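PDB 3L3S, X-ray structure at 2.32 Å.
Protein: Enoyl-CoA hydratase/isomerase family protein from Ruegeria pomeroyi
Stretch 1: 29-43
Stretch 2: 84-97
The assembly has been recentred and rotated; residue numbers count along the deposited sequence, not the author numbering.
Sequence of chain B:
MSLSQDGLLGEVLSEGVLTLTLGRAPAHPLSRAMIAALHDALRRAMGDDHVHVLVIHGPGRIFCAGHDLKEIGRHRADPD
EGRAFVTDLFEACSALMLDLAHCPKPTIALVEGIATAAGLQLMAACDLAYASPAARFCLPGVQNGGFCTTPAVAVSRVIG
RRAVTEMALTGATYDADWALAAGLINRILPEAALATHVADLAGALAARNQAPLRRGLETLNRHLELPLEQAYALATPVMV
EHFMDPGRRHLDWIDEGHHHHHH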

ATOM      1  N   PRO B  29      14.117  15.576 -22.417  1.00 30.88           N
ATOM      2  CA  PRO B  29      13.267  16.450 -21.616  1.00 32.33           C
ATOM      3  C   PRO B  29      11.804  16.653 -21.973  1.00 31.39           C
ATOM      4  O   PRO B  29      11.426  16.700 -23.141  1.00 33.01           O
ATOM      5  CB  PRO B  29      14.041  17.754 -21.630  1.00 32.14           C
ATOM      6  CG  PRO B  29      14.588  17.800 -22.978  1.00 31.60           C
ATOM      7  CD  PRO B  29      15.086  16.397 -23.179  1.00 32.12           C
ATOM      8  N   LEU B  30      10.997  16.745 -20.922  1.00 31.17           N
ATOM      9  CA  LEU B  30       9.572  16.991 -21.035  1.00 30.45           C
ATOM     10  C   LEU B  30       9.340  18.498 -21.134  1.00 30.25           C
ATOM     11  O   LEU B  30       8.941  19.158 -20.166  1.00 30.51           O
ATOM     12  CB  LEU B  30       8.805  16.382 -19.854  1.00 29.87           C
ATOM     13  CG  LEU B  30       8.766  14.854 -19.795  1.00 32.22           C
ATOM     14  CD1 LEU B  30       8.339  14.389 -18.436  1.00 31.55           C
ATOM     15  CD2 LEU B  30       7.847  14.287 -20.844  1.00 33.25           C
ATOM     16  N   SER B  31       9.679  19.049 -22.302  1.00 27.84           N
ATOM     17  CA  SER B  31       9.459  20.463 -22.598  1.00 27.04           C
ATOM     18  C   SER B  31       7.960  20.586 -22.926  1.00 27.25           C
ATOM     19  O   SER B  31       7.255  19.568 -22.975  1.00 26.76           O
ATOM     20  CB  SER B  31      10.316  20.904 -23.793  1.00 26.52           C
ATOM     21  OG  SER B  31      10.004  20.188 -24.974  1.00 26.05           O
ATOM     22  N   ARG B  32       7.467  21.801 -23.157  1.00 25.77           N
ATOM     23  CA  ARG B  32       6.052  21.983 -23.475  1.00 25.93           C
ATOM     24  C   ARG B  32       5.677  21.308 -24.800  1.00 27.14           C
ATOM     25  O   ARG B  32       4.613  20.691 -24.907  1.00 28.39           O
ATOM     26  CB  ARG B  32       5.686  23.473 -23.454  1.00 24.95           C
ATOM     27  CG  ARG B  32       4.197  23.786 -23.629  1.00 26.83           C
ATOM     28  CD  ARG B  32       3.289  23.098 -22.593  1.00 23.46           C
ATOM     29  NE  ARG B  32       1.889  23.156 -23.008  1.00 19.27           N
ATOM     30  CZ  ARG B  32       1.296  22.268 -23.802  1.00 18.33           C
ATOM     31  NH1 ARG B  32       1.966  21.226 -24.271  1.00 18.77           N
ATOM     32  NH2 ARG B  32       0.029  22.437 -24.146  1.00 17.96           N
ATOM     33  N   ALA B  33       6.616  21.317 -25.747  1.00 28.00           N
ATOM     34  CA  ALA B  33       6.424  20.711 -27.064  1.00 27.98           C
ATOM     35  C   ALA B  33       6.500  19.182 -27.020  1.00 27.05           C
ATOM     36  O   ALA B  33       5.941  18.512 -27.883  1.00 26.84           O
ATOM     37  CB  ALA B  33       7.451  21.271 -28.054  1.00 29.04           C
HETATM   38  N   MSE B  34       7.201  18.650 -26.014  1.00 26.63           N
HETATM   39  CA  MSE B  34       7.352  17.204 -25.829  1.00 28.07           C
HETATM   40  C   MSE B  34       6.098  16.642 -25.163  1.00 27.30           C
HETATM   41  O   MSE B  34       5.615  15.574 -25.543  1.00 26.38           O
HETATM   42  CB  MSE B  34       8.612  16.879 -25.004  1.00 30.38           C
HETATM   43  CG  MSE B  34       8.835  15.394 -24.671  1.00 33.02           C
HETATM   44 SE   MSE B  34       9.189  14.227 -26.193  1.00 39.07          SE
HETATM   45  CE  MSE B  34      11.126  14.187 -26.056  1.00 38.62           C
ATOM     46  N   ILE B  35       5.566  17.388 -24.196  1.00 27.58           N
ATOM     47  CA  ILE B  35       4.346  17.018 -23.480  1.00 28.66           C
ATOM     48  C   ILE B  35       3.175  16.996 -24.472  1.00 28.26           C
ATOM     49  O   ILE B  35       2.382  16.063 -24.459  1.00 31.12           O
ATOM     50  CB  ILE B  35       4.078  17.996 -22.304  1.00 27.86           C
ATOM     51  CG1 ILE B  35       5.117  17.765 -21.201  1.00 28.21           C
ATOM     52  CG2 ILE B  35       2.650  17.833 -21.742  1.00 28.76           C
ATOM     53  CD1 ILE B  35       5.267  18.917 -20.234  1.00 27.08           C
ATOM     54  N   ALA B  36       3.135  17.985 -25.368  1.00 28.19           N
ATOM     55  CA  ALA B  36       2.086  18.092 -26.392  1.00 26.82           C
ATOM     56  C   ALA B  36       2.190  16.940 -27.387  1.00 25.84           C
ATOM     57  O   ALA B  36       1.180  16.328 -27.718  1.00 25.78           O
ATOM     58  CB  ALA B  36       2.173  19.436 -27.121  1.00 26.28           C
ATOM     59  N   ALA B  37       3.424  16.600 -27.779  1.00 24.99           N
ATOM     60  CA  ALA B  37       3.697  15.501 -28.713  1.00 24.75           C
ATOM     61  C   ALA B  37       3.309  14.160 -28.096  1.00 25.67           C
ATOM     62  O   ALA B  37       2.722  13.311 -28.769  1.00 26.88           O
ATOM     63  CB  ALA B  37       5.161  15.482 -29.113  1.00 21.17           C
ATOM     64  N   LEU B  38       3.596  14.001 -26.802  1.00 26.46           N
ATOM     65  CA  LEU B  38       3.267  12.774 -26.077  1.00 26.74           C
ATOM     66  C   LEU B  38       1.777  12.634 -25.865  1.00 26.15           C
ATOM     67  O   LEU B  38       1.257  11.524 -25.903  1.00 27.57           O
ATOM     68  CB  LEU B  38       3.984  12.710 -24.733  1.00 26.19           C
ATOM     69  CG  LEU B  38       5.411  12.160 -24.678  1.00 28.59           C
ATOM     70  CD1 LEU B  38       5.994  12.462 -23.304  1.00 27.23           C
ATOM     71  CD2 LEU B  38       5.425  10.651 -24.956  1.00 28.33           C
ATOM     72  N   HIS B  39       1.090  13.765 -25.703  1.00 25.11           N
ATOM     73  CA  HIS B  39      -0.351  13.758 -25.493  1.00 28.84           C
ATOM     74  C   HIS B  39      -1.106  13.515 -26.798  1.00 30.11           C
ATOM     75  O   HIS B  39      -2.106  12.802 -26.803  1.00 31.74           O
ATOM     76  CB  HIS B  39      -0.809  15.050 -24.816  1.00 30.14           C
ATOM     77  CG  HIS B  39      -2.001  14.890 -23.921  1.00 31.78           C
ATOM     78  ND1 HIS B  39      -2.422  15.891 -23.074  1.00 34.51           N
ATOM     79  CD2 HIS B  39      -2.896  13.881 -23.779  1.00 33.05           C
ATOM     80  CE1 HIS B  39      -3.529  15.511 -22.460  1.00 34.75           C
ATOM     81  NE2 HIS B  39      -3.837  14.295 -22.870  1.00 32.96           N
ATOM     82  N   ASP B  40      -0.581  14.057 -27.897  1.00 32.01           N
ATOM     83  CA  ASP B  40      -1.166  13.895 -29.225  1.00 33.28           C
ATOM     84  C   ASP B  40      -1.081  12.437 -29.661  1.00 32.51           C
ATOM     85  O   ASP B  40      -2.028  11.898 -30.232  1.00 32.79           O
ATOM     86  CB  ASP B  40      -0.438  14.778 -30.245  1.00 37.46           C
ATOM     87  CG  ASP B  40      -1.254  15.985 -30.660  1.00 42.22           C
ATOM     88  OD1 ASP B  40      -0.817  17.128 -30.385  1.00 44.64           O
ATOM     89  OD2 ASP B  40      -2.337  15.789 -31.264  1.00 45.33           O
ATOM     90  N   ALA B  41       0.034  11.800 -29.307  1.00 31.68           N
ATOM     91  CA  ALA B  41       0.300  10.398 -29.624  1.00 31.98           C
ATOM     92  C   ALA B  41      -0.597   9.457 -28.818  1.00 32.30           C
ATOM     93  O   ALA B  41      -0.951   8.374 -29.281  1.00 32.32           O
ATOM     94  CB  ALA B  41       1.771  10.077 -29.362  1.00 32.29           C
ATOM     95  N   LEU B  42      -0.968   9.902 -27.621  1.00 33.17           N
ATOM     96  CA  LEU B  42      -1.822   9.151 -26.713  1.00 34.42           C
ATOM     97  C   LEU B  42      -3.308   9.288 -27.077  1.00 34.36           C
ATOM     98  O   LEU B  42      -4.049   8.308 -26.999  1.00 33.27           O
ATOM     99  CB  LEU B  42      -1.569   9.598 -25.269  1.00 35.19           C
ATOM    100  CG  LEU B  42      -2.338   8.904 -24.145  1.00 34.21           C
ATOM    101  CD1 LEU B  42      -1.915   7.444 -24.029  1.00 35.07           C
ATOM    102  CD2 LEU B  42      -2.100   9.648 -22.863  1.00 34.77           C
ATOM    103  N   ARG B  43      -3.726  10.494 -27.477  1.00 36.55           N
ATOM    104  CA  ARG B  43      -5.119  10.757 -27.877  1.00 38.85           C
ATOM    105  C   ARG B  43      -5.465   9.967 -29.130  1.00 38.65           C
ATOM    106  O   ARG B  43      -6.568   9.427 -29.244  1.00 40.36           O
ATOM    107  CB  ARG B  43      -5.360  12.245 -28.135  1.00 40.06           C
ATOM    108  CG  ARG B  43      -5.451  13.096 -26.882  1.00 46.61           C
ATOM    109  CD  ARG B  43      -5.819  14.527 -27.231  1.00 49.71           C
ATOM    110  NE  ARG B  43      -5.440  15.474 -26.181  1.00 52.22           N
ATOM    111  CZ  ARG B  43      -4.399  16.301 -26.249  1.00 54.11           C
ATOM    112  NH1 ARG B  43      -3.606  16.307 -27.314  1.00 54.90           N
ATOM    113  NH2 ARG B  43      -4.159  17.144 -25.253  1.00 54.07           N
ATOM    114  N   ALA B  84       2.640  32.586 -16.285  1.00 44.14           N
ATOM    115  CA  ALA B  84       1.759  32.062 -17.341  1.00 44.08           C
ATOM    116  C   ALA B  84       2.300  30.855 -18.111  1.00 43.97           C
ATOM    117  O   ALA B  84       1.536  29.964 -18.499  1.00 44.84           O
ATOM    118  CB  ALA B  84       1.371  33.179 -18.306  1.00 44.20           C
ATOM    119  N   PHE B  85       3.621  30.811 -18.278  1.00 42.43           N
ATOM    120  CA  PHE B  85       4.283  29.713 -18.973  1.00 40.00           C
ATOM    121  C   PHE B  85       4.397  28.480 -18.078  1.00 38.17           C
ATOM    122  O   PHE B  85       4.200  27.361 -18.549  1.00 38.77           O
ATOM    123  CB  PHE B  85       5.670  30.143 -19.481  1.00 39.83           C
ATOM    124  CG  PHE B  85       6.501  29.013 -20.022  1.00 36.31           C
ATOM    125  CD1 PHE B  85       6.206  28.449 -21.277  1.00 36.80           C
ATOM    126  CD2 PHE B  85       7.524  28.442 -19.234  1.00 34.92           C
ATOM    127  CE1 PHE B  85       6.913  27.317 -21.741  1.00 37.34           C
ATOM    128  CE2 PHE B  85       8.235  27.317 -19.684  1.00 36.76           C
ATOM    129  CZ  PHE B  85       7.925  26.752 -20.939  1.00 36.63           C
ATOM    130  N   VAL B  86       4.810  28.683 -16.829  1.00 35.98           N
ATOM    131  CA  VAL B  86       4.954  27.586 -15.877  1.00 34.92           C
ATOM    132  C   VAL B  86       3.586  26.982 -15.497  1.00 34.19           C
ATOM    133  O   VAL B  86       3.472  25.771 -15.314  1.00 35.90           O
ATOM    134  CB  VAL B  86       5.856  28.025 -14.677  1.00 36.00           C
ATOM    135  CG1 VAL B  86       5.231  27.767 -13.311  1.00 35.58           C
ATOM    136  CG2 VAL B  86       7.211  27.344 -14.790  1.00 37.77           C
ATOM    137  N   THR B  87       2.547  27.819 -15.512  1.00 32.55           N
ATOM    138  CA  THR B  87       1.175  27.411 -15.210  1.00 32.33           C
ATOM    139  C   THR B  87       0.623  26.573 -16.369  1.00 32.32           C
ATOM    140  O   THR B  87      -0.055  25.574 -16.143  1.00 33.70           O
ATOM    141  CB  THR B  87       0.276  28.647 -14.929  1.00 33.04           C
ATOM    142  OG1 THR B  87       0.812  29.379 -13.816  1.00 34.41           O
ATOM    143  CG2 THR B  87      -1.147  28.239 -14.585  1.00 33.35           C
ATOM    144  N   ASP B  88       0.969  26.955 -17.597  1.00 31.79           N
ATOM    145  CA  ASP B  88       0.545  26.237 -18.801  1.00 30.71           C
ATOM    146  C   ASP B  88       1.286  24.894 -18.885  1.00 29.51           C
ATOM    147  O   ASP B  88       0.680  23.866 -19.211  1.00 30.57           O
ATOM    148  CB  ASP B  88       0.820  27.095 -20.050  1.00 31.84           C
ATOM    149  CG  ASP B  88       0.590  26.341 -21.347  1.00 32.90           C
ATOM    150  OD1 ASP B  88      -0.574  26.221 -21.774  1.00 34.46           O
ATOM    151  OD2 ASP B  88       1.579  25.840 -21.917  1.00 34.39           O
ATOM    152  N   LEU B  89       2.576  24.928 -18.540  1.00 27.79           N
ATOM    153  CA  LEU B  89       3.469  23.766 -18.557  1.00 27.05           C
ATOM    154  C   LEU B  89       2.997  22.649 -17.631  1.00 26.00           C
ATOM    155  O   LEU B  89       2.761  21.538 -18.092  1.00 24.44           O
ATOM    156  CB  LEU B  89       4.912  24.186 -18.196  1.00 26.74           C
ATOM    157  CG  LEU B  89       6.055  23.160 -18.096  1.00 26.44           C
ATOM    158  CD1 LEU B  89       6.404  22.578 -19.453  1.00 24.62           C
ATOM    159  CD2 LEU B  89       7.279  23.824 -17.494  1.00 28.95           C
ATOM    160  N   PHE B  90       2.810  22.981 -16.354  1.00 26.06           N
ATOM    161  CA  PHE B  90       2.374  22.022 -15.344  1.00 27.05           C
ATOM    162  C   PHE B  90       0.943  21.494 -15.498  1.00 28.92           C
ATOM    163  O   PHE B  90       0.707  20.303 -15.264  1.00 28.32           O
ATOM    164  CB  PHE B  90       2.627  22.569 -13.935  1.00 28.08           C
ATOM    165  CG  PHE B  90       4.082  22.840 -13.634  1.00 31.22           C
ATOM    166  CD1 PHE B  90       5.095  21.956 -14.066  1.00 32.47           C
ATOM    167  CD2 PHE B  90       4.456  24.003 -12.946  1.00 32.92           C
ATOM    168  CE1 PHE B  90       6.470  22.237 -13.818  1.00 34.51           C
ATOM    169  CE2 PHE B  90       5.823  24.297 -12.688  1.00 33.89           C
ATOM    170  CZ  PHE B  90       6.830  23.410 -13.131  1.00 34.79           C
ATOM    171  N   GLU B  91       0.007  22.360 -15.923  1.00 28.06           N
ATOM    172  CA  GLU B  91      -1.392  21.957 -16.148  1.00 28.89           C
ATOM    173  C   GLU B  91      -1.501  20.987 -17.329  1.00 29.02           C
ATOM    174  O   GLU B  91      -2.314  20.051 -17.305  1.00 28.64           O
ATOM    175  CB  GLU B  91      -2.306  23.175 -16.366  1.00 29.78           C
ATOM    176  CG  GLU B  91      -2.724  23.879 -15.062  1.00 30.47           C
ATOM    177  CD  GLU B  91      -3.370  25.260 -15.251  1.00 31.53           C
ATOM    178  OE1 GLU B  91      -3.625  25.915 -14.219  1.00 32.25           O
ATOM    179  OE2 GLU B  91      -3.617  25.706 -16.398  1.00 31.23           O
ATOM    180  N   ALA B  92      -0.629  21.183 -18.322  1.00 27.87           N
ATOM    181  CA  ALA B  92      -0.588  20.323 -19.504  1.00 27.42           C
ATOM    182  C   ALA B  92       0.134  19.027 -19.171  1.00 26.31           C
ATOM    183  O   ALA B  92      -0.204  17.970 -19.713  1.00 26.58           O
ATOM    184  CB  ALA B  92       0.093  21.021 -20.646  1.00 25.54           C
ATOM    185  N   CYS B  93       1.111  19.115 -18.266  1.00 23.88           N
ATOM    186  CA  CYS B  93       1.868  17.945 -17.832  1.00 28.42           C
ATOM    187  C   CYS B  93       0.971  17.046 -16.990  1.00 28.02           C
ATOM    188  O   CYS B  93       0.982  15.837 -17.173  1.00 29.27           O
ATOM    189  CB  CYS B  93       3.104  18.336 -17.025  1.00 29.77           C
ATOM    190  SG  CYS B  93       4.032  16.908 -16.444  1.00 37.68           S
ATOM    191  N   SER B  94       0.161  17.658 -16.123  1.00 27.81           N
ATOM    192  CA  SER B  94      -0.779  16.943 -15.260  1.00 28.55           C
ATOM    193  C   SER B  94      -1.891  16.302 -16.074  1.00 28.78           C
ATOM    194  O   SER B  94      -2.310  15.181 -15.774  1.00 29.94           O
ATOM    195  CB  SER B  94      -1.384  17.877 -14.215  1.00 28.54           C
ATOM    196  OG  SER B  94      -0.427  18.233 -13.235  1.00 30.27           O
ATOM    197  N   ALA B  95      -2.311  16.985 -17.140  1.00 28.29           N
ATOM    198  CA  ALA B  95      -3.367  16.477 -18.027  1.00 29.80           C
ATOM    199  C   ALA B  95      -2.908  15.238 -18.797  1.00 28.27           C
ATOM    200  O   ALA B  95      -3.706  14.337 -19.056  1.00 29.98           O
ATOM    201  CB  ALA B  95      -3.838  17.568 -18.991  1.00 31.01           C
ATOM    202  N   LEU B  96      -1.613  15.194 -19.125  1.00 26.85           N
ATOM    203  CA  LEU B  96      -1.002  14.068 -19.836  1.00 24.66           C
ATOM    204  C   LEU B  96      -0.894  12.868 -18.900  1.00 26.05           C
ATOM    205  O   LEU B  96      -1.389  11.774 -19.215  1.00 26.47           O
ATOM    206  CB  LEU B  96       0.390  14.449 -20.360  1.00 20.64           C
ATOM    207  CG  LEU B  96       1.414  13.359 -20.724  1.00 21.88           C
ATOM    208  CD1 LEU B  96       1.045  12.654 -22.016  1.00 18.07           C
ATOM    209  CD2 LEU B  96       2.794  13.975 -20.822  1.00 19.57           C
HETATM  210  N   MSE B  97      -0.331  13.120 -17.721  1.00 25.29           N
HETATM  211  CA  MSE B  97      -0.114  12.092 -16.708  1.00 27.62           C
HETATM  212  C   MSE B  97      -1.393  11.452 -16.193  1.00 27.46           C
HETATM  213  O   MSE B  97      -1.404  10.263 -15.883  1.00 27.12           O
HETATM  214  CB  MSE B  97       0.705  12.656 -15.553  1.00 30.76           C
HETATM  215  CG  MSE B  97       2.045  13.223 -15.961  1.00 32.73           C
HETATM  216 SE   MSE B  97       3.217  11.905 -16.709  1.00 41.54          SE
HETATM  217  CE  MSE B  97       4.700  13.065 -17.234  1.00 39.05           C
TER

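Two helices running in nearly the same direction pack side by side through a mostly apolar seam, with a single salt bridge near the start of the first helix. The axes of helix 32-43 and helix 84-97 approach to 9.7 Å, their N-to-C directions differ by 26°, and 609 Å² of surface is buried, both sides summed. The register follows from the nearest CA pairs: Arg32 and Leu89 have CA atoms 5.8 Å apart, Ile35 and Cys93 6.2 Å, and His39 and Leu96 5.7 Å. Steps of three or four residues along both helices are what helices in a nearly parallel arrangement should give, since one face of each recurs about once per turn.

The first helix is preceded by Ser31 at its N-cap position. Its chi1 of 61° (p) places OG where it accepts from Met34 N at 3.4 Å, a weak capping bond, while the regular backbone ladder starts with Ile35 N to Ser31 O at 3.0 Å.

Arg32 supplies the polar part of the contact. Its NE donates to Asp88 OD2 at 2.9 Å with an N-H...acceptor angle of 140°, so charge attraction and a hydrogen bond coincide in one salt bridge. The carboxylate oxygen lies at the edge of the guanidinium, near its plane, where the N-H groups point; Ala92 CB instead covers one face, 3.6 Å from Arg32 CZ. The small methyl group thus packs against the flat surface without competing for the donors. Closer to the backbone, Arg32 CB lies 4.2 Å from Leu89 CD1.

Ile35 is the knob of the interface, seated in a hole formed by Leu89, Ala92, Cys93 and Leu96. Its two methyl ends reach different walls: CD1 is 3.9 Å from both Leu89 CD1 and Cys93 CB, whereas CG2 lies 4.2 Å from Ala92 CB and 4.0 Å from Leu96 CD2. These are van der Waals separations, consistent with close apolar packing.

Leu96 has the largest covered area of any residue in either stretch, 111 Å². Although its CA-to-CB bond points sideways, its side chain, with chi1 160° (t) and chi2 73° (p), reaches the first helix: CD1 is 4.0 Å from Leu38 CB and 4.4 Å from Leu42 CD2. Its backbone contributes too. Leu96 CA sits 4.0 Å from the centroid of the His39 ring and 13° off the ring normal, the geometry of a CH-pi contact over the face. The imidazole also nears the backbone of the second helix, with His39 CE1 3.6 Å from Ala95 O, while its NE2 is hydrogen-bonded just beyond the stretches.

A further apolar contact comes from before the first helix, where Leu30 CD1 meets the selenomethionine Met97 at its CE, 4.1 Å away. The CA-to-CB bond of Met97 points away from the first stretch, but the end of its side chain (m, m, t) comes nearer, which brings CE to Leu30 CD1.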